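Local structure of DUF917 domain-containing protein (Chromobacterium violaceum, 2O3I) at residues Q15-F19 with Q329-S333; G25-A31 with S109-V115. The protein is of unknown function but belongs to the DUF917 family, with paired N- and C-terminal domains resembling those of S-methyl thiohydantoin desulfurase (S-Me-THD). The protein carries 2 engineered substitutions. One frame throughout, in Å; residues are numbered along the deposited sequence.

Interaction 1: residues Q15-F19 with Q329-S333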
# COMPACT_ATOMS: atom_id res chain seq x y z
N GLN A 15 28.37 -17.15 1.35
CA GLN A 15 28.41 -18.49 0.77
C GLN A 15 27.69 -19.48 1.66
O GLN A 15 26.83 -20.24 1.21
CB GLN A 15 29.85 -18.97 0.59
CG GLN A 15 30.66 -18.23 -0.47
CD GLN A 15 31.24 -19.17 -1.50
OE1 GLN A 15 32.25 -18.87 -2.13
NE2 GLN A 15 30.60 -20.32 -1.69
N GLY A 16 28.06 -19.47 2.94
CA GLY A 16 27.45 -20.36 3.91
C GLY A 16 25.97 -20.08 4.06
O GLY A 16 25.16 -21.01 4.11
N ALA A 17 25.62 -18.80 4.13
CA ALA A 17 24.23 -18.37 4.29
C ALA A 17 23.39 -18.79 3.09
O ALA A 17 22.20 -19.08 3.24
CB ALA A 17 24.16 -16.84 4.48
N CYS A 18 24.01 -18.80 1.91
CA CYS A 18 23.32 -19.20 0.69
C CYS A 18 22.91 -20.66 0.82
O CYS A 18 21.77 -21.03 0.50
CB CYS A 18 24.24 -19.01 -0.52
SG CYS A 18 23.54 -19.55 -2.13
N PHE A 19 23.82 -21.51 1.28
CA PHE A 19 23.51 -22.92 1.46
C PHE A 19 22.42 -23.10 2.51
O PHE A 19 21.56 -23.97 2.37
CB PHE A 19 24.76 -23.71 1.85
CG PHE A 19 24.53 -25.19 1.95
CD1 PHE A 19 24.38 -25.96 0.80
CD2 PHE A 19 24.40 -25.81 3.19
CE1 PHE A 19 24.10 -27.32 0.89
CE2 PHE A 19 24.12 -27.17 3.29
CZ PHE A 19 23.96 -27.93 2.13
N GLN A 329 32.31 -22.69 -7.37
CA GLN A 329 31.10 -22.45 -6.61
C GLN A 329 30.33 -23.74 -6.40
O GLN A 329 29.91 -24.39 -7.36
CB GLN A 329 30.22 -21.42 -7.35
CG GLN A 329 29.07 -20.87 -6.51
CD GLN A 329 29.52 -20.30 -5.18
OE1 GLN A 329 30.40 -19.44 -5.13
NE2 GLN A 329 28.92 -20.78 -4.10
N HIS A 330 30.14 -24.10 -5.14
CA HIS A 330 29.44 -25.33 -4.77
C HIS A 330 27.98 -25.09 -4.39
O HIS A 330 27.14 -25.96 -4.59
CB HIS A 330 30.16 -26.00 -3.60
CG HIS A 330 31.58 -26.36 -3.89
ND1 HIS A 330 31.94 -27.23 -4.90
CD2 HIS A 330 32.74 -25.97 -3.31
CE1 HIS A 330 33.26 -27.37 -4.92
NE2 HIS A 330 33.76 -26.61 -3.96
N VAL A 331 27.70 -23.91 -3.84
CA VAL A 331 26.34 -23.55 -3.40
C VAL A 331 25.68 -22.44 -4.23
O VAL A 331 26.31 -21.44 -4.59
CB VAL A 331 26.33 -23.16 -1.90
CG1 VAL A 331 26.91 -24.29 -1.08
CG2 VAL A 331 27.11 -21.86 -1.67
N PHE A 332 24.40 -22.64 -4.51
CA PHE A 332 23.64 -21.69 -5.32
C PHE A 332 22.21 -21.53 -4.83
O PHE A 332 21.60 -22.49 -4.34
CB PHE A 332 23.55 -22.18 -6.77
CG PHE A 332 24.85 -22.23 -7.50
CD1 PHE A 332 25.21 -21.20 -8.36
CD2 PHE A 332 25.70 -23.32 -7.37
CE1 PHE A 332 26.40 -21.25 -9.09
CE2 PHE A 332 26.89 -23.39 -8.08
CZ PHE A 332 27.25 -22.36 -8.95
N SER A 333 21.68 -20.32 -4.96
CA SER A 333 20.29 -20.07 -4.62
C SER A 333 19.63 -20.29 -5.98
O SER A 333 20.31 -20.28 -7.00
CB SER A 333 20.07 -18.62 -4.17
OG SER A 333 20.18 -17.74 -5.28
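Residues 329-333 run past the last turn of helix 10-19, with the backbone extended from Val331 to Ser333. The CA atoms of Phe19 and Val331 lie 5.7 Å apart, and those of Cys18 and Ser333 lie 6.2 Å apart. This is helix-on-loop packing between the S-Me-THD-like N-terminal and C-terminal family regions. The loop leads from strand 319-324 to helix 334-337, and Ser333 is the N-cap of that short helix. Val331 makes the largest contribution, with 84 Å² covered. Its CB points toward the helix, and its side chain packs between Gln15, Cys18 and Phe19. Val331 CG2 lies 3.3 Å from Gln15 O and 4.2 Å from Cys18 CB. Val331 CG1 touches Phe19 CD1 at 3.6 Å, oblique to the ring. Cys18 also points its CB toward the loop, and its sulfur lies against the main chain. Cys18 SG is 3.6 Å from Phe332 C and 3.5 Å from Ser333 N. Phe332 turns its CB away from the helix. Helix 225-237 covers a neighbouring side, where Phe19 touches Leu232 and Val331 touches Leu236. Ser333 OG is hydrogen-bonded to Asp336. The contact is buried. Apolar packing centres on Val331, and the two glutamines lie at one end. Gln329 folds back along its own loop, and its NE2 donates a 2.7 Å hydrogen bond to Val331 O.

Interaction 2: residues G25-A31 with S109-V115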
# COMPACT_ATOMS: atom_id res chain seq x y z
N GLY A 25 16.64 -16.58 -0.09
CA GLY A 25 17.48 -15.72 0.74
C GLY A 25 18.31 -14.67 0.02
O GLY A 25 19.19 -14.06 0.63
N GLY A 26 18.05 -14.44 -1.26
CA GLY A 26 18.79 -13.44 -2.00
C GLY A 26 19.98 -14.05 -2.71
O GLY A 26 20.60 -14.98 -2.20
N THR A 27 20.32 -13.52 -3.88
CA THR A 27 21.43 -14.02 -4.67
C THR A 27 22.78 -13.59 -4.12
O THR A 27 22.91 -12.52 -3.51
CB THR A 27 21.38 -13.51 -6.12
OG1 THR A 27 21.64 -12.10 -6.13
CG2 THR A 27 20.01 -13.78 -6.74
N MSE A 28 23.78 -14.44 -4.32
CA MSE A 28 25.13 -14.14 -3.88
C MSE A 28 25.61 -12.98 -4.74
O MSE A 28 26.44 -12.17 -4.32
CB MSE A 28 26.03 -15.36 -4.08
CG MSE A 28 25.75 -16.50 -3.13
SE MSE A 28 26.65 -18.13 -3.65
CE MSE A 28 28.43 -17.74 -3.03
N ILE A 29 25.06 -12.89 -5.94
CA ILE A 29 25.41 -11.83 -6.87
C ILE A 29 25.19 -10.46 -6.25
O ILE A 29 26.09 -9.63 -6.21
CB ILE A 29 24.59 -11.95 -8.16
CG1 ILE A 29 24.75 -13.37 -8.73
CG2 ILE A 29 25.02 -10.88 -9.15
CD1 ILE A 29 23.87 -13.69 -9.93
N SER A 30 23.98 -10.23 -5.75
CA SER A 30 23.66 -8.95 -5.13
C SER A 30 24.37 -8.82 -3.78
O SER A 30 24.68 -7.72 -3.35
CB SER A 30 22.14 -8.79 -4.95
OG SER A 30 21.64 -9.61 -3.91
N ALA A 31 24.63 -9.94 -3.12
CA ALA A 31 25.32 -9.91 -1.83
C ALA A 31 26.77 -9.48 -2.06
O ALA A 31 27.32 -8.71 -1.27
CB ALA A 31 25.27 -11.28 -1.16
N SER A 109 17.96 -16.64 7.07
CA SER A 109 19.30 -17.05 6.65
C SER A 109 19.37 -17.03 5.13
O SER A 109 18.57 -17.67 4.46
CB SER A 109 19.62 -18.47 7.13
OG SER A 109 19.99 -18.47 8.49
N GLY A 110 20.34 -16.30 4.60
CA GLY A 110 20.50 -16.22 3.16
C GLY A 110 21.63 -15.29 2.80
O GLY A 110 22.05 -14.47 3.62
N ALA A 111 22.11 -15.38 1.57
CA ALA A 111 23.21 -14.55 1.10
C ALA A 111 23.08 -13.06 1.40
O ALA A 111 24.06 -12.43 1.82
CB ALA A 111 23.44 -14.76 -0.39
N LEU A 112 21.90 -12.49 1.20
CA LEU A 112 21.67 -11.06 1.43
C LEU A 112 21.43 -10.67 2.88
O LEU A 112 21.97 -9.67 3.37
CB LEU A 112 20.47 -10.57 0.63
CG LEU A 112 20.66 -9.89 -0.71
CD1 LEU A 112 19.28 -9.37 -1.14
CD2 LEU A 112 21.67 -8.73 -0.62
N GLY A 113 20.58 -11.45 3.53
CA GLY A 113 20.20 -11.22 4.91
C GLY A 113 21.26 -10.77 5.89
O GLY A 113 21.16 -9.68 6.46
N PHE A 114 22.27 -11.60 6.09
CA PHE A 114 23.31 -11.26 7.04
C PHE A 114 24.15 -10.09 6.53
O PHE A 114 24.53 -9.21 7.31
CB PHE A 114 24.18 -12.50 7.34
CG PHE A 114 23.43 -13.60 8.05
CD1 PHE A 114 22.87 -13.38 9.30
CD2 PHE A 114 23.30 -14.86 7.48
CE1 PHE A 114 22.17 -14.40 9.98
CE2 PHE A 114 22.60 -15.89 8.14
CZ PHE A 114 22.04 -15.66 9.39
N VAL A 115 24.43 -10.06 5.23
CA VAL A 115 25.23 -8.99 4.63
C VAL A 115 24.58 -7.63 4.86
O VAL A 115 25.22 -6.71 5.39
CB VAL A 115 25.41 -9.24 3.11
CG1 VAL A 115 26.21 -8.11 2.47
CG2 VAL A 115 26.13 -10.57 2.89
O HOH W 1 21.00 -17.04 -0.40
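A glycine-rich turn leading into helix 28-35 lies against the N-terminal end of helix 111-124, within the S-Me-THD-like N-terminal family region. The fit is close because three glycines line it. Gly25 CA and Gly110 CA are 3.9 Å apart, and a CB on either residue would clash with the other. A CB on Gly26 would strike Leu112 CB. At the backbone angles of Gly25 and Gly26 a CB would also press on the carbonyl oxygen of the residue before, so each site calls for glycine. Ala111 is the first small bump. Its CB fills a hollow between Gly26 O at 3.4 Å, Met28 CA at 3.9 Å and Ala31 CB at 4.0 Å. Ala31 answers from the other helix. Its CB lies 3.4 Å from Ala111 O and 4.2 Å from Val115 CG2. Leu112 is the larger bump. Its CG meets Ser30 OG at 3.4 Å, its CD1 meets Gly26 CA at 4.2 Å, and its CD2 meets Ala31 CA at 4.0 Å. The polar links are made by the main chain. Leu112 N donates to Gly25 O at 3.2 Å. A water accepts from Ala111 N and donates to Gly26 O, both at 2.8 Å. Main-chain hydrogen bonds and small apolar groups hold the segments, so the contact depends on very close backbones.

The two contacts have centres 9 Å apart, and both are buried. Interaction 2 is nested along the chain inside the loop closed by interaction 1. Met28, a selenomethionine, joins them. Its CE lies 3.4 Å from Gln15 CG and 3.3 Å from Gln329 NE2, and its SE lies 3.5 Å from Val331 O. A second touch is Ala17 CB on Gly110 O, at 3.3 Å. Asp336, in helix 334-337, is hydrogen-bonded to both Ser333 OG and Met28 N. Helices 10-19 and 28-35, successive in the chain, both pack against residues 329-333 and the region of helix 111-124. No ligand marks an active site here, so no catalytic role can be assigned to either contact.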